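Diaminopimelate decarboxylase (Phaeodactylum tricornutum, PDB 7JPJ) probably catalyses the pyridoxal phosphate-dependent decarboxylation of diaminopimelate, the step of lysine biosynthesis that yields lysine. Local coordinates at residues A[53-61]-A[71-81]; A[38-46]-A[277-285]. All blocks are in the same frame, centred on the assembly; numbering follows the deposited sequence.

Interaction 1. Residues A[53-61]-A[71-81]; sequences LTVRYAMKA and FHSKNIHVDAS
Tyr57 and Phe71 meet on the tightly packed side of this contact, in an edge-to-face pair with ring centroids 4.9 Å apart. The planes stand at 68°, and the CD2-CE2 edge of Phe71 is turned onto one face of the tyrosine; CA of Met59 lies against the opposite face. A chi1 of 171° swings the Tyr57 ring away from the backbone N and across to the end of helix 65-73, and its hydroxyl bonds to the carbonyl of Cys62. Ile76 extends this apolar layer, its CG2 branch resting 3.9 Å from CG1 of Val55, while further along CG1 of Val78 touches SD of Met59.

Three backbone bonds zip the strands together in parallel: His77 N to Val55 O (2.7 Å), Tyr57 N to His77 O, and Asp79 N to Tyr57 O (2.8 Å).

The other face, carrying Arg56, His77 and Asp79, is polar, and it is looser where His77 and Thr54 are partly exposed. There CG2 of Thr54 sits over the centre of the imidazole, 4.0 Å from its centroid, in a CH-pi contact. Arg56 NH2 approaches the edge of that imidazole, but the guanidinium's salt bridge is to Glu277. Beyond the strands a water links Lys60 N, Asp79 O and Ser81 OG, lying 2.8 Å from the Ser81 hydroxyl.

Strand 53-58, helix 65-73 and strand 77-80 form a right-handed beta-alpha-beta unit of the TIM-type barrel found in fold-type III decarboxylases, with Lys60, the predicted pyridoxal phosphate lysine, just past the first strand and carrying no cofactor here.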
ATOM      1  N   LEU A  53     -19.353  28.220 -10.460  1.00 19.90           N
ATOM      2  CA  LEU A  53     -18.419  27.119 -10.288  1.00 18.82           C
ATOM      3  C   LEU A  53     -17.985  27.016  -8.834  1.00 18.29           C
ATOM      4  O   LEU A  53     -17.818  28.030  -8.151  1.00 18.86           O
ATOM      5  CB  LEU A  53     -17.184  27.301 -11.184  1.00 19.06           C
ATOM      6  CG  LEU A  53     -15.958  26.435 -10.885  1.00 18.25           C
ATOM      7  CD1 LEU A  53     -16.170  25.007 -11.372  1.00 17.54           C
ATOM      8  CD2 LEU A  53     -14.696  27.037 -11.482  1.00 18.94           C
ATOM      9  N   THR A  54     -17.812  25.780  -8.365  1.00 19.70           N
ATOM     10  CA  THR A  54     -17.205  25.491  -7.073  1.00 19.00           C
ATOM     11  C   THR A  54     -16.156  24.410  -7.269  1.00 18.57           C
ATOM     12  O   THR A  54     -16.442  23.371  -7.873  1.00 18.42           O
ATOM     13  CB  THR A  54     -18.240  25.026  -6.044  1.00 18.64           C
ATOM     14  OG1 THR A  54     -19.299  25.985  -5.961  1.00 19.06           O
ATOM     15  CG2 THR A  54     -17.593  24.871  -4.673  1.00 17.98           C
ATOM     16  N   VAL A  55     -14.952  24.648  -6.763  1.00 17.57           N
ATOM     17  CA  VAL A  55     -13.862  23.683  -6.839  1.00 17.17           C
ATOM     18  C   VAL A  55     -13.715  23.021  -5.477  1.00 16.62           C
ATOM     19  O   VAL A  55     -13.521  23.703  -4.463  1.00 16.76           O
ATOM     20  CB  VAL A  55     -12.548  24.351  -7.271  1.00 17.31           C
ATOM     21  CG1 VAL A  55     -11.411  23.340  -7.248  1.00 16.89           C
ATOM     22  CG2 VAL A  55     -12.700  24.969  -8.647  1.00 17.82           C
ATOM     23  N   ARG A  56     -13.806  21.694  -5.449  1.00 19.92           N
ATOM     24  CA  ARG A  56     -13.614  20.909  -4.237  1.00 19.48           C
ATOM     25  C   ARG A  56     -12.314  20.126  -4.344  1.00 19.15           C
ATOM     26  O   ARG A  56     -12.073  19.452  -5.350  1.00 18.11           O
ATOM     27  CB  ARG A  56     -14.783  19.949  -4.009  1.00 18.39           C
ATOM     28  CG  ARG A  56     -16.153  20.588  -4.118  1.00 18.64           C
ATOM     29  CD  ARG A  56     -17.196  19.784  -3.357  1.00 17.53           C
ATOM     30  NE  ARG A  56     -17.617  20.473  -2.143  1.00 18.25           N
ATOM     31  CZ  ARG A  56     -18.803  21.049  -1.985  1.00 18.39           C
ATOM     32  NH1 ARG A  56     -19.691  21.014  -2.962  1.00 18.22           N
ATOM     33  NH2 ARG A  56     -19.105  21.658  -0.848  1.00 18.84           N
ATOM     34  N   TYR A  57     -11.481  20.215  -3.312  1.00 17.82           N
ATOM     35  CA  TYR A  57     -10.255  19.430  -3.262  1.00 17.80           C
ATOM     36  C   TYR A  57     -10.565  18.044  -2.708  1.00 17.33           C
ATOM     37  O   TYR A  57     -11.109  17.918  -1.607  1.00 17.79           O
ATOM     38  CB  TYR A  57      -9.200  20.127  -2.405  1.00 18.03           C
ATOM     39  CG  TYR A  57      -7.970  19.284  -2.131  1.00 17.84           C
ATOM     40  CD1 TYR A  57      -7.365  18.545  -3.142  1.00 17.57           C
ATOM     41  CD2 TYR A  57      -7.408  19.235  -0.864  1.00 18.00           C
ATOM     42  CE1 TYR A  57      -6.242  17.776  -2.895  1.00 17.54           C
ATOM     43  CE2 TYR A  57      -6.282  18.474  -0.609  1.00 17.90           C
ATOM     44  CZ  TYR A  57      -5.705  17.745  -1.627  1.00 17.75           C
ATOM     45  OH  TYR A  57      -4.587  16.984  -1.374  1.00 17.73           O
ATOM     46  N   ALA A  58     -10.226  17.011  -3.474  1.00 17.65           N
ATOM     47  CA  ALA A  58     -10.360  15.625  -3.029  1.00 16.78           C
ATOM     48  C   ALA A  58      -9.190  15.317  -2.103  1.00 18.34           C
ATOM     49  O   ALA A  58      -8.148  14.818  -2.529  1.00 18.36           O
ATOM     50  CB  ALA A  58     -10.397  14.677  -4.223  1.00 15.16           C
ATOM     51  N   MET A  59      -9.369  15.610  -0.811  1.00 17.26           N
ATOM     52  CA  MET A  59      -8.255  15.573   0.132  1.00 18.71           C
ATOM     53  C   MET A  59      -7.648  14.187   0.290  1.00 18.35           C
ATOM     54  O   MET A  59      -6.557  14.074   0.862  1.00 18.74           O
ATOM     55  CB  MET A  59      -8.696  16.076   1.507  1.00 19.26           C
ATOM     56  CG  MET A  59      -9.853  15.301   2.108  1.00 17.90           C
ATOM     57  SD  MET A  59     -10.369  15.963   3.702  1.00 17.73           S
ATOM     58  CE  MET A  59      -8.894  15.677   4.675  1.00 18.62           C
ATOM     59  N   LYS A  60      -8.323  13.136  -0.190  1.00 20.60           N
ATOM     60  CA  LYS A  60      -7.760  11.791  -0.125  1.00 20.33           C
ATOM     61  C   LYS A  60      -6.434  11.685  -0.866  1.00 20.94           C
ATOM     62  O   LYS A  60      -5.674  10.742  -0.623  1.00 21.16           O
ATOM     63  CB  LYS A  60      -8.753  10.776  -0.693  1.00 17.81           C
ATOM     64  CG  LYS A  60      -8.861  10.797  -2.211  1.00 17.08           C
ATOM     65  CD  LYS A  60     -10.132  10.113  -2.690  1.00 16.30           C
ATOM     66  CE  LYS A  60     -10.260  10.182  -4.202  1.00 15.86           C
ATOM     67  NZ  LYS A  60     -11.609   9.758  -4.665  1.00 15.68           N
ATOM     68  N   ALA A  61      -6.138  12.631  -1.761  1.00 18.70           N
ATOM     69  CA  ALA A  61      -4.885  12.601  -2.503  1.00 18.70           C
ATOM     70  C   ALA A  61      -3.710  13.086  -1.663  1.00 19.24           C
ATOM     71  O   ALA A  61      -2.581  12.629  -1.870  1.00 19.39           O
ATOM     72  CB  ALA A  61      -5.013  13.444  -3.772  1.00 17.98           C
ATOM     73  N   PHE A  71      -5.503  25.672   0.332  1.00 19.25           N
ATOM     74  CA  PHE A  71      -6.628  25.645  -0.596  1.00 18.52           C
ATOM     75  C   PHE A  71      -7.850  26.343  -0.017  1.00 18.59           C
ATOM     76  O   PHE A  71      -8.689  26.846  -0.771  1.00 18.57           O
ATOM     77  CB  PHE A  71      -6.974  24.207  -0.972  1.00 17.28           C
ATOM     78  CG  PHE A  71      -5.999  23.572  -1.926  1.00 17.30           C
ATOM     79  CD1 PHE A  71      -5.307  24.339  -2.848  1.00 18.23           C
ATOM     80  CD2 PHE A  71      -5.782  22.203  -1.902  1.00 16.59           C
ATOM     81  CE1 PHE A  71      -4.413  23.752  -3.728  1.00 18.48           C
ATOM     82  CE2 PHE A  71      -4.891  21.612  -2.777  1.00 16.80           C
ATOM     83  CZ  PHE A  71      -4.204  22.387  -3.690  1.00 17.76           C
ATOM     84  N   HIS A  72      -7.973  26.388   1.311  1.00 18.33           N
ATOM     85  CA  HIS A  72      -9.073  27.138   1.908  1.00 18.58           C
ATOM     86  C   HIS A  72      -8.892  28.636   1.694  1.00 19.15           C
ATOM     87  O   HIS A  72      -9.860  29.348   1.400  1.00 19.43           O
ATOM     88  CB  HIS A  72      -9.192  26.812   3.398  1.00 18.90           C
ATOM     89  CG  HIS A  72     -10.342  27.492   4.072  1.00 19.38           C
ATOM     90  ND1 HIS A  72     -10.204  28.218   5.236  1.00 19.98           N
ATOM     91  CD2 HIS A  72     -11.652  27.569   3.734  1.00 19.45           C
ATOM     92  CE1 HIS A  72     -11.379  28.708   5.589  1.00 20.30           C
ATOM     93  NE2 HIS A  72     -12.273  28.330   4.693  1.00 20.00           N
ATOM     94  N   SER A  73      -7.659  29.131   1.829  1.00 18.87           N
ATOM     95  CA  SER A  73      -7.388  30.543   1.586  1.00 19.34           C
ATOM     96  C   SER A  73      -7.639  30.939   0.137  1.00 20.51           C
ATOM     97  O   SER A  73      -7.825  32.128  -0.147  1.00 21.29           O
ATOM     98  CB  SER A  73      -5.946  30.870   1.972  1.00 18.96           C
ATOM     99  OG  SER A  73      -5.033  30.148   1.165  1.00 18.44           O
ATOM    100  N   LYS A  74      -7.642  29.975  -0.784  1.00 20.76           N
ATOM    101  CA  LYS A  74      -7.938  30.228  -2.186  1.00 21.68           C
ATOM    102  C   LYS A  74      -9.408  30.012  -2.525  1.00 23.30           C
ATOM    103  O   LYS A  74      -9.755  29.975  -3.709  1.00 24.50           O
ATOM    104  CB  LYS A  74      -7.066  29.341  -3.077  1.00 20.52           C
ATOM    105  CG  LYS A  74      -5.590  29.688  -3.031  1.00 19.18           C
ATOM    106  CD  LYS A  74      -5.321  31.020  -3.701  1.00 19.52           C
ATOM    107  CE  LYS A  74      -4.675  30.830  -5.061  1.00 18.54           C
ATOM    108  NZ  LYS A  74      -4.275  32.135  -5.672  1.00 19.02           N
ATOM    109  N   ASN A  75     -10.268  29.868  -1.513  1.00 20.74           N
ATOM    110  CA  ASN A  75     -11.708  29.651  -1.691  1.00 21.86           C
ATOM    111  C   ASN A  75     -12.007  28.351  -2.433  1.00 22.04           C
ATOM    112  O   ASN A  75     -12.987  28.261  -3.179  1.00 22.90           O
ATOM    113  CB  ASN A  75     -12.371  30.838  -2.396  1.00 23.24           C
ATOM    114  CG  ASN A  75     -12.267  32.114  -1.595  1.00 23.23           C
ATOM    115  OD1 ASN A  75     -12.155  32.080  -0.370  1.00 22.20           O
ATOM    116  ND2 ASN A  75     -12.294  33.251  -2.281  1.00 24.26           N
ATOM    117  N   ILE A  76     -11.173  27.336  -2.227  1.00 18.93           N
ATOM    118  CA  ILE A  76     -11.411  25.993  -2.742  1.00 18.52           C
ATOM    119  C   ILE A  76     -11.981  25.148  -1.612  1.00 18.55           C
ATOM    120  O   ILE A  76     -11.444  25.144  -0.498  1.00 18.52           O
ATOM    121  CB  ILE A  76     -10.121  25.373  -3.303  1.00 17.94           C
ATOM    122  CG1 ILE A  76      -9.724  26.062  -4.608  1.00 17.98           C
ATOM    123  CG2 ILE A  76     -10.296  23.879  -3.520  1.00 17.55           C
ATOM    124  CD1 ILE A  76      -8.518  25.446  -5.272  1.00 17.54           C
ATOM    125  N   HIS A  77     -13.071  24.441  -1.890  1.00 18.66           N
ATOM    126  CA  HIS A  77     -13.756  23.659  -0.873  1.00 18.36           C
ATOM    127  C   HIS A  77     -13.130  22.266  -0.779  1.00 17.51           C
ATOM    128  O   HIS A  77     -12.096  21.982  -1.389  1.00 17.06           O
ATOM    129  CB  HIS A  77     -15.253  23.616  -1.174  1.00 19.35           C
ATOM    130  CG  HIS A  77     -15.932  24.947  -1.049  1.00 20.02           C
ATOM    131  ND1 HIS A  77     -17.233  25.082  -0.615  1.00 20.46           N
ATOM    132  CD2 HIS A  77     -15.488  26.201  -1.300  1.00 20.28           C
ATOM    133  CE1 HIS A  77     -17.561  26.362  -0.608  1.00 20.79           C
ATOM    134  NE2 HIS A  77     -16.520  27.061  -1.019  1.00 20.85           N
ATOM    135  N   VAL A  78     -13.751  21.376  -0.007  1.00 18.39           N
ATOM    136  CA  VAL A  78     -13.192  20.062   0.292  1.00 17.92           C
ATOM    137  C   VAL A  78     -14.224  18.992  -0.041  1.00 18.05           C
ATOM    138  O   VAL A  78     -15.402  19.128   0.307  1.00 18.62           O
ATOM    139  CB  VAL A  78     -12.755  19.959   1.766  1.00 17.97           C
ATOM    140  CG1 VAL A  78     -12.765  18.513   2.240  1.00 17.75           C
ATOM    141  CG2 VAL A  78     -11.378  20.570   1.955  1.00 17.70           C
ATOM    142  N   ASP A  79     -13.779  17.932  -0.725  1.00 19.35           N
ATOM    143  CA  ASP A  79     -14.569  16.726  -0.959  1.00 19.89           C
ATOM    144  C   ASP A  79     -13.968  15.596  -0.128  1.00 19.21           C
ATOM    145  O   ASP A  79     -12.845  15.153  -0.393  1.00 18.26           O
ATOM    146  CB  ASP A  79     -14.593  16.367  -2.445  1.00 20.05           C
ATOM    147  CG  ASP A  79     -14.842  14.882  -2.690  1.00 20.14           C
ATOM    148  OD1 ASP A  79     -15.794  14.313  -2.100  1.00 20.57           O
ATOM    149  OD2 ASP A  79     -14.083  14.283  -3.484  1.00 19.57           O
ATOM    150  N   ALA A  80     -14.720  15.125   0.865  1.00 19.56           N
ATOM    151  CA  ALA A  80     -14.229  14.144   1.822  1.00 18.65           C
ATOM    152  C   ALA A  80     -14.714  12.745   1.461  1.00 19.51           C
ATOM    153  O   ALA A  80     -15.841  12.568   0.990  1.00 20.69           O
ATOM    154  CB  ALA A  80     -14.677  14.501   3.239  1.00 18.29           C
ATOM    155  N   SER A  81     -13.855  11.752   1.697  1.00 19.53           N
ATOM    156  CA  SER A  81     -14.137  10.368   1.344  1.00 20.19           C
ATOM    157  C   SER A  81     -14.640   9.533   2.514  1.00 20.50           C
ATOM    158  O   SER A  81     -15.017   8.374   2.307  1.00 21.28           O
ATOM    159  CB  SER A  81     -12.882   9.708   0.767  1.00 18.84           C
ATOM    160  OG  SER A  81     -12.558  10.259  -0.492  1.00 19.12           O
TER
HETATM  161  O   HOH W   1     -11.367  12.762  -0.460  1.00 17.66           O

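Interaction 2. Residues A[38-46]-A[277-285]; sequences EEAADACLA and EIEPGTYLV. With SO4 (sulfate ion), chain D.
Cys44, Leu284 and Tyr283 carry most of the contact between helix 34-45 and the 277-285 segment. The thiol of Cys44 points into the groove between the two side chains, with SG 3.8 Å from CD2 of Tyr283. It lies 5.0 Å from the centroid of the phenol ring and 67° off the normal, an oblique sulfur-aromatic contact. Leu284 meets the same sulfur through its CD2 branch, at 4.0 Å from SG, and that methyl also lies against CA of Ala41, so one methyl packs against residues a turn apart on the helix. CG of Pro280 closes on the thiol as well, 4.1 Å from SG.

The Tyr283 ring is laid alongside the helix by a chi1 of -154°, which turns CG to the side remote from the backbone N, and CB of Ala43 comes to its edge. The phenol oxygen is tied to the carbonyl of Thr250. One turn earlier, the small side chain of Ala40 lets the backbones draw together: its CB sits against the carbonyl oxygens of Tyr283 and Leu284.

At the start of helix 282-285, Gly281 and Thr282 hold a sulfate, probably from the crystallisation liquor. Gly281 N bonds to O2 at 3.1 Å, Thr282 N to O3, and Thr282 OG1 to O1 at 2.8 Å; Tyr395 OH and Gly238 N also bond to it. This setting, at the end of a Glu-Pro-Gly sequence, is consistent with the cofactor phosphate pocket of the fold-type III enzymes, and Thr282 also touches the bound D-lysine.

Helix 34-45 thus packs outside strand 275-278, reaching it through Ile278, while Leu284 also meets Phe71 of helix 65-73 and Tyr57 of strand 53-58.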
ATOM      1  N   GLU A  38      -0.151  26.974  -6.421  1.00 23.99           N
ATOM      2  CA  GLU A  38      -0.865  28.155  -6.896  1.00 24.08           C
ATOM      3  C   GLU A  38      -1.265  28.015  -8.359  1.00 24.25           C
ATOM      4  O   GLU A  38      -2.355  28.445  -8.754  1.00 24.33           O
ATOM      5  CB  GLU A  38      -0.005  29.401  -6.691  1.00 23.97           C
ATOM      6  CG  GLU A  38      -0.801  30.683  -6.577  1.00 23.69           C
ATOM      7  CD  GLU A  38       0.070  31.920  -6.649  1.00 23.39           C
ATOM      8  OE1 GLU A  38       0.708  32.138  -7.701  1.00 23.65           O
ATOM      9  OE2 GLU A  38       0.114  32.677  -5.658  1.00 23.17           O
ATOM     10  N   GLU A  39      -0.389  27.427  -9.180  1.00 23.01           N
ATOM     11  CA  GLU A  39      -0.715  27.213 -10.588  1.00 23.40           C
ATOM     12  C   GLU A  39      -1.927  26.308 -10.747  1.00 23.38           C
ATOM     13  O   GLU A  39      -2.811  26.581 -11.566  1.00 23.83           O
ATOM     14  CB  GLU A  39       0.489  26.622 -11.320  1.00 23.50           C
ATOM     15  CG  GLU A  39       1.786  27.384 -11.116  1.00 23.51           C
ATOM     16  CD  GLU A  39       2.961  26.733 -11.828  1.00 23.80           C
ATOM     17  OE1 GLU A  39       2.782  25.619 -12.375  1.00 23.91           O
ATOM     18  OE2 GLU A  39       4.055  27.340 -11.853  1.00 23.45           O
ATOM     19  N   ALA A  40      -1.986  25.220  -9.975  1.00 21.20           N
ATOM     20  CA  ALA A  40      -3.107  24.295 -10.092  1.00 20.75           C
ATOM     21  C   ALA A  40      -4.388  24.909  -9.545  1.00 20.77           C
ATOM     22  O   ALA A  40      -5.462  24.750 -10.140  1.00 20.91           O
ATOM     23  CB  ALA A  40      -2.788  22.987  -9.373  1.00 19.58           C
ATOM     24  N   ALA A  41      -4.293  25.618  -8.419  1.00 19.61           N
ATOM     25  CA  ALA A  41      -5.469  26.258  -7.840  1.00 19.53           C
ATOM     26  C   ALA A  41      -6.067  27.276  -8.802  1.00 20.40           C
ATOM     27  O   ALA A  41      -7.282  27.294  -9.031  1.00 20.35           O
ATOM     28  CB  ALA A  41      -5.105  26.920  -6.512  1.00 19.35           C
ATOM     29  N   ASP A  42      -5.220  28.129  -9.383  1.00 20.96           N
ATOM     30  CA  ASP A  42      -5.703  29.127 -10.332  1.00 21.23           C
ATOM     31  C   ASP A  42      -6.263  28.473 -11.590  1.00 21.80           C
ATOM     32  O   ASP A  42      -7.286  28.917 -12.122  1.00 22.00           O
ATOM     33  CB  ASP A  42      -4.575  30.098 -10.683  1.00 21.21           C
ATOM     34  CG  ASP A  42      -4.487  31.265  -9.716  1.00 20.71           C
ATOM     35  OD1 ASP A  42      -5.406  31.425  -8.882  1.00 20.42           O
ATOM     36  OD2 ASP A  42      -3.490  32.019  -9.783  1.00 20.49           O
ATOM     37  N   ALA A  43      -5.608  27.416 -12.077  1.00 19.48           N
ATOM     38  CA  ALA A  43      -6.094  26.737 -13.273  1.00 19.78           C
ATOM     39  C   ALA A  43      -7.463  26.113 -13.048  1.00 19.40           C
ATOM     40  O   ALA A  43      -8.274  26.046 -13.979  1.00 19.73           O
ATOM     41  CB  ALA A  43      -5.092  25.674 -13.718  1.00 19.92           C
ATOM     42  N   CYS A  44      -7.745  25.648 -11.829  1.00 20.55           N
ATOM     43  CA  CYS A  44      -9.046  25.051 -11.553  1.00 20.24           C
ATOM     44  C   CYS A  44     -10.110  26.111 -11.305  1.00 20.40           C
ATOM     45  O   CYS A  44     -11.248  25.969 -11.763  1.00 20.60           O
ATOM     46  CB  CYS A  44      -8.950  24.101 -10.360  1.00 18.92           C
ATOM     47  SG  CYS A  44      -7.923  22.646 -10.658  1.00 18.26           S
ATOM     48  N   LEU A  45      -9.760  27.182 -10.587  1.00 18.55           N
ATOM     49  CA  LEU A  45     -10.693  28.284 -10.379  1.00 18.65           C
ATOM     50  C   LEU A  45     -11.039  29.010 -11.672  1.00 19.25           C
ATOM     51  O   LEU A  45     -11.998  29.790 -11.687  1.00 19.37           O
ATOM     52  CB  LEU A  45     -10.116  29.275  -9.368  1.00 18.63           C
ATOM     53  CG  LEU A  45     -10.062  28.785  -7.921  1.00 18.13           C
ATOM     54  CD1 LEU A  45      -9.084  29.618  -7.108  1.00 18.26           C
ATOM     55  CD2 LEU A  45     -11.445  28.810  -7.298  1.00 17.90           C
ATOM     56  N   ALA A  46     -10.287  28.775 -12.750  1.00 19.32           N
ATOM     57  CA  ALA A  46     -10.563  29.350 -14.057  1.00 19.85           C
ATOM     58  C   ALA A  46     -11.321  28.388 -14.967  1.00 20.16           C
ATOM     59  O   ALA A  46     -11.362  28.597 -16.184  1.00 20.62           O
ATOM     60  CB  ALA A  46      -9.257  29.789 -14.719  1.00 20.15           C
ATOM     61  N   GLU A 277     -19.896  21.912 -10.057  1.00 20.53           N
ATOM     62  CA  GLU A 277     -18.859  21.548  -9.103  1.00 19.94           C
ATOM     63  C   GLU A 277     -17.881  20.585  -9.754  1.00 19.71           C
ATOM     64  O   GLU A 277     -18.273  19.739 -10.561  1.00 19.97           O
ATOM     65  CB  GLU A 277     -19.442  20.902  -7.848  1.00 19.61           C
ATOM     66  CG  GLU A 277     -20.255  21.842  -6.988  1.00 19.85           C
ATOM     67  CD  GLU A 277     -20.708  21.188  -5.702  1.00 19.65           C
ATOM     68  OE1 GLU A 277     -20.419  19.987  -5.509  1.00 19.42           O
ATOM     69  OE2 GLU A 277     -21.338  21.876  -4.869  1.00 20.15           O
ATOM     70  N   ILE A 278     -16.608  20.723  -9.396  1.00 19.07           N
ATOM     71  CA  ILE A 278     -15.558  19.821  -9.844  1.00 18.56           C
ATOM     72  C   ILE A 278     -14.769  19.368  -8.623  1.00 18.47           C
ATOM     73  O   ILE A 278     -14.577  20.125  -7.667  1.00 18.86           O
ATOM     74  CB  ILE A 278     -14.633  20.481 -10.891  1.00 18.50           C
ATOM     75  CG1 ILE A 278     -13.932  21.712 -10.309  1.00 18.85           C
ATOM     76  CG2 ILE A 278     -15.425  20.855 -12.134  1.00 18.78           C
ATOM     77  CD1 ILE A 278     -12.952  22.357 -11.262  1.00 19.02           C
ATOM     78  N   GLU A 279     -14.319  18.117  -8.653  1.00 21.15           N
ATOM     79  CA  GLU A 279     -13.649  17.490  -7.515  1.00 20.48           C
ATOM     80  C   GLU A 279     -12.270  16.970  -7.909  1.00 20.16           C
ATOM     81  O   GLU A 279     -12.017  15.761  -7.858  1.00 19.96           O
ATOM     82  CB  GLU A 279     -14.509  16.362  -6.950  1.00 20.53           C
ATOM     83  CG  GLU A 279     -15.524  16.798  -5.899  1.00 20.85           C
ATOM     84  CD  GLU A 279     -16.452  15.666  -5.469  1.00 21.19           C
ATOM     85  OE1 GLU A 279     -17.594  15.949  -5.036  1.00 21.25           O
ATOM     86  OE2 GLU A 279     -16.040  14.487  -5.569  1.00 21.34           O
ATOM     87  N   PRO A 280     -11.345  17.856  -8.290  1.00 19.18           N
ATOM     88  CA  PRO A 280     -10.017  17.388  -8.708  1.00 18.83           C
ATOM     89  C   PRO A 280      -9.164  17.010  -7.505  1.00 18.17           C
ATOM     90  O   PRO A 280      -9.125  17.726  -6.501  1.00 18.33           O
ATOM     91  CB  PRO A 280      -9.433  18.595  -9.449  1.00 19.65           C
ATOM     92  CG  PRO A 280     -10.060  19.756  -8.788  1.00 20.21           C
ATOM     93  CD  PRO A 280     -11.451  19.323  -8.385  1.00 19.82           C
ATOM     94  N   GLY A 281      -8.489  15.871  -7.610  1.00 18.63           N
ATOM     95  CA  GLY A 281      -7.526  15.471  -6.607  1.00 18.07           C
ATOM     96  C   GLY A 281      -6.119  15.493  -7.168  1.00 18.02           C
ATOM     97  O   GLY A 281      -5.273  16.278  -6.726  1.00 18.47           O
ATOM     98  N   THR A 282      -5.872  14.633  -8.158  1.00 17.52           N
ATOM     99  CA  THR A 282      -4.574  14.596  -8.820  1.00 17.41           C
ATOM    100  C   THR A 282      -4.208  15.960  -9.400  1.00 18.33           C
ATOM    101  O   THR A 282      -3.101  16.462  -9.183  1.00 19.17           O
ATOM    102  CB  THR A 282      -4.588  13.529  -9.915  1.00 17.26           C
ATOM    103  OG1 THR A 282      -4.926  12.260  -9.341  1.00 17.18           O
ATOM    104  CG2 THR A 282      -3.231  13.431 -10.591  1.00 17.30           C
ATOM    105  N   TYR A 283      -5.143  16.586 -10.120  1.00 18.36           N
ATOM    106  CA  TYR A 283      -4.840  17.823 -10.837  1.00 19.71           C
ATOM    107  C   TYR A 283      -4.375  18.946  -9.919  1.00 20.64           C
ATOM    108  O   TYR A 283      -3.732  19.887 -10.392  1.00 21.51           O
ATOM    109  CB  TYR A 283      -6.066  18.282 -11.630  1.00 20.13           C
ATOM    110  CG  TYR A 283      -5.735  19.119 -12.847  1.00 21.29           C
ATOM    111  CD1 TYR A 283      -5.511  18.523 -14.082  1.00 21.45           C
ATOM    112  CD2 TYR A 283      -5.652  20.506 -12.763  1.00 22.22           C
ATOM    113  CE1 TYR A 283      -5.210  19.286 -15.201  1.00 22.69           C
ATOM    114  CE2 TYR A 283      -5.352  21.275 -13.875  1.00 23.31           C
ATOM    115  CZ  TYR A 283      -5.133  20.660 -15.090  1.00 23.66           C
ATOM    116  OH  TYR A 283      -4.835  21.421 -16.198  1.00 24.51           O
ATOM    117  N   LEU A 284      -4.669  18.869  -8.624  1.00 16.59           N
ATOM    118  CA  LEU A 284      -4.334  19.960  -7.720  1.00 17.30           C
ATOM    119  C   LEU A 284      -2.994  19.781  -7.018  1.00 17.53           C
ATOM    120  O   LEU A 284      -2.331  20.780  -6.717  1.00 18.33           O
ATOM    121  CB  LEU A 284      -5.433  20.125  -6.669  1.00 17.52           C
ATOM    122  CG  LEU A 284      -6.638  20.984  -7.045  1.00 17.80           C
ATOM    123  CD1 LEU A 284      -7.784  20.715  -6.092  1.00 17.90           C
ATOM    124  CD2 LEU A 284      -6.272  22.460  -7.028  1.00 18.74           C
ATOM    125  N   VAL A 285      -2.569  18.544  -6.754  1.00 16.69           N
ATOM    126  CA  VAL A 285      -1.448  18.319  -5.846  1.00 16.97           C
ATOM    127  C   VAL A 285      -0.368  17.424  -6.447  1.00 16.53           C
ATOM    128  O   VAL A 285       0.731  17.320  -5.890  1.00 16.81           O
ATOM    129  CB  VAL A 285      -1.943  17.727  -4.510  1.00 17.08           C
ATOM    130  CG1 VAL A 285      -2.815  18.728  -3.766  1.00 17.84           C
ATOM    131  CG2 VAL A 285      -2.694  16.427  -4.744  1.00 16.36           C
TER
HETATM  132  S   SO4 D 502      -8.631  12.297  -9.072  1.00 20.77           S
HETATM  133  O1  SO4 D 502      -7.575  11.845  -9.974  1.00 20.77           O
HETATM  134  O2  SO4 D 502      -9.181  13.559  -9.566  1.00 20.77           O
HETATM  135  O3  SO4 D 502      -8.087  12.496  -7.733  1.00 20.77           O
HETATM  136  O4  SO4 D 502      -9.680  11.283  -9.013  1.00 20.77           O

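How the interactions relate
From the N terminus, the chain runs through helix 34-45, which waits some 230 residues for its partner in interaction 2, into strand 53-58. Interaction 1 closes first, joining that strand to 77-80 around the short connection containing helix 65-73; it is nested entirely within the long loop that interaction 2 closes. The chain then lays down the remaining barrel strands until 275-278 returns beside 53-58, so that 53-58 lies between 77-80 and 275-278. The two contacts meet there: Arg56 N and Ile278 O are 2.8 Å apart, a probable hydrogen bond, and the Tyr57 hydroxyl packs on Val285.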